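Member of s1p family of ribosomal proteins (Pyrococcus furiosus, PDB 5YH1) probably acts as a manganese-dependent exonuclease of the DHH family on nucleic acids, this chain being its DHH-domain part. Local coordinates at residues Ile329-Tyr334 with Pro371-Val376. Residues are numbered along the deposited sequence; the frame is centred on the assembly and turned at random.
Sequences IDVELY and PDFAVV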
loop_
_atom_site.group_PDB
_atom_site.type_symbol
_atom_site.label_atom_id
_atom_site.label_comp_id
_atom_site.label_asym_id
_atom_site.label_seq_id
_atom_site.Cartn_x
_atom_site.Cartn_y
_atom_site.Cartn_z
ATOM N N ILE A 329 24.341 -7.727 -16.443
ATOM C CA ILE A 329 24.134 -6.381 -15.931
ATOM C C ILE A 329 23.576 -6.444 -14.514
ATOM O O ILE A 329 22.592 -7.135 -14.241
ATOM C CB ILE A 329 23.214 -5.548 -16.859
ATOM C CG1 ILE A 329 22.903 -4.173 -16.262
ATOM C CG2 ILE A 329 21.917 -6.277 -17.166
ATOM C CD1 ILE A 329 24.109 -3.271 -16.153
ATOM N N ASP A 330 24.239 -5.725 -13.620
ATOM C CA ASP A 330 23.803 -5.585 -12.233
ATOM C C ASP A 330 22.788 -4.452 -12.169
ATOM O O ASP A 330 23.163 -3.272 -12.116
ATOM C CB ASP A 330 25.012 -5.280 -11.352
ATOM C CG ASP A 330 24.668 -5.228 -9.866
ATOM O OD1 ASP A 330 23.511 -4.874 -9.516
ATOM O OD2 ASP A 330 25.573 -5.534 -9.060
ATOM N N VAL A 331 21.508 -4.810 -12.181
ATOM C CA VAL A 331 20.444 -3.819 -12.165
ATOM C C VAL A 331 20.106 -3.277 -10.766
ATOM O O VAL A 331 19.240 -2.434 -10.649
ATOM C CB VAL A 331 19.161 -4.303 -12.876
ATOM C CG1 VAL A 331 19.461 -4.625 -14.334
ATOM C CG2 VAL A 331 18.543 -5.509 -12.178
ATOM N N GLU A 332 20.779 -3.746 -9.723
ATOM C CA GLU A 332 20.706 -3.071 -8.428
ATOM C C GLU A 332 21.682 -1.886 -8.412
ATOM O O GLU A 332 21.303 -0.793 -8.033
ATOM C CB GLU A 332 21.021 -4.031 -7.277
ATOM C CG GLU A 332 20.583 -3.553 -5.886
ATOM C CD GLU A 332 19.056 -3.484 -5.672
ATOM O OE1 GLU A 332 18.648 -2.917 -4.636
ATOM O OE2 GLU A 332 18.256 -3.988 -6.505
ATOM N N LEU A 333 22.931 -2.108 -8.825
ATOM C CA LEU A 333 23.942 -1.047 -8.814
ATOM C C LEU A 333 23.786 -0.009 -9.928
ATOM O O LEU A 333 24.106 1.169 -9.722
ATOM C CB LEU A 333 25.352 -1.633 -8.892
ATOM C CG LEU A 333 25.864 -2.460 -7.713
ATOM C CD1 LEU A 333 27.343 -2.760 -7.909
ATOM C CD2 LEU A 333 25.631 -1.751 -6.382
ATOM N N TYR A 334 23.313 -0.434 -11.102
ATOM C CA TYR A 334 23.357 0.416 -12.296
ATOM C C TYR A 334 22.006 0.540 -12.970
ATOM O O TYR A 334 21.899 0.410 -14.178
ATOM C CB TYR A 334 24.382 -0.133 -13.297
ATOM C CG TYR A 334 25.759 -0.287 -12.705
ATOM C CD1 TYR A 334 26.487 0.828 -12.302
ATOM C CD2 TYR A 334 26.335 -1.539 -12.542
ATOM C CE1 TYR A 334 27.753 0.696 -11.749
ATOM C CE2 TYR A 334 27.598 -1.680 -11.990
ATOM C CZ TYR A 334 28.300 -0.555 -11.596
ATOM O OH TYR A 334 29.546 -0.689 -11.047
ATOM N N PRO A 371 20.276 -8.220 -5.939
ATOM C CA PRO A 371 20.848 -8.909 -4.774
ATOM C C PRO A 371 20.442 -10.380 -4.688
ATOM O O PRO A 371 21.266 -11.215 -4.343
ATOM C CB PRO A 371 20.249 -8.151 -3.569
ATOM C CG PRO A 371 19.724 -6.870 -4.110
ATOM C CD PRO A 371 19.340 -7.151 -5.540
ATOM N N ASP A 372 19.176 -10.670 -4.999
ATOM C CA ASP A 372 18.582 -11.981 -4.742
ATOM C C ASP A 372 17.682 -12.496 -5.881
ATOM O O ASP A 372 16.821 -13.347 -5.662
ATOM C CB ASP A 372 17.779 -11.922 -3.431
ATOM C CG ASP A 372 16.674 -10.890 -3.472
ATOM O OD1 ASP A 372 16.556 -10.155 -4.477
ATOM O OD2 ASP A 372 15.923 -10.799 -2.492
ATOM N N PHE A 373 17.886 -11.985 -7.096
ATOM C CA PHE A 373 17.131 -12.445 -8.251
ATOM C C PHE A 373 17.954 -12.229 -9.509
ATOM O O PHE A 373 18.951 -11.510 -9.503
ATOM C CB PHE A 373 15.785 -11.706 -8.374
ATOM C CG PHE A 373 15.928 -10.241 -8.709
ATOM C CD1 PHE A 373 15.950 -9.811 -10.034
ATOM C CD2 PHE A 373 16.083 -9.299 -7.700
ATOM C CE1 PHE A 373 16.107 -8.464 -10.340
ATOM C CE2 PHE A 373 16.236 -7.954 -8.000
ATOM C CZ PHE A 373 16.245 -7.537 -9.327
ATOM N N ALA A 374 17.525 -12.871 -10.582
ATOM C CA ALA A 374 18.092 -12.627 -11.901
ATOM C C ALA A 374 16.995 -12.826 -12.917
ATOM O O ALA A 374 16.173 -13.724 -12.762
ATOM C CB ALA A 374 19.258 -13.565 -12.175
ATOM N N VAL A 375 16.956 -11.958 -13.924
ATOM C CA VAL A 375 16.068 -12.126 -15.063
ATOM C C VAL A 375 16.910 -12.595 -16.240
ATOM O O VAL A 375 17.991 -12.076 -16.469
ATOM C CB VAL A 375 15.337 -10.820 -15.414
ATOM C CG1 VAL A 375 14.454 -11.012 -16.640
ATOM C CG2 VAL A 375 14.492 -10.370 -14.230
ATOM N N VAL A 376 16.414 -13.602 -16.952
ATOM C CA VAL A 376 17.148 -14.257 -18.025
ATOM C C VAL A 376 16.362 -14.140 -19.320
ATOM O O VAL A 376 15.169 -14.425 -19.350
ATOM C CB VAL A 376 17.374 -15.749 -17.729
ATOM C CG1 VAL A 376 18.152 -16.412 -18.867
ATOM C CG2 VAL A 376 18.113 -15.927 -16.407
#
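Glu332 and Pro371 meet along the whole acidic side chain, from CB to the carboxylate, which lies against the CG-CD edge of the proline. The Glu332 chain crosses the proline ring at about a right angle, with its CG 3.8 Å from Pro371 CD and its OE2, closest of all, 3.5 Å from that same carbon, a van der Waals contact and not a polar bond. Glu332 CG stands anti to the backbone N (chi1 -163°) and a bend at chi2 (68°) lays the carboxylate beside the ring, while OE1 forms a salt bridge with Lys337. With an alanine here, the carboxylate would be gone, and Lys337 would probably be left without this charge partner and the CG-CD edge of Pro371 uncovered. The apolar touch is looser: Val331 CG2 comes obliquely to Phe373 CZ at 4.2 Å; helix 343-358 adds Leu346 against the valine and Pro343 against the phenylalanine. The polar work lies within 329-334. Asp330 OD1 accepts from Glu332 N (3.0 Å), nearly along its C-O bond, and more straightly from Leu333 N (2.9 Å, 170°), which comes from above the carboxylate plane. This Asx turn after strand 325-330 packs against the loop and first residue of strand 373-378, at one end of the mixed sheet, with strand 364-369 between.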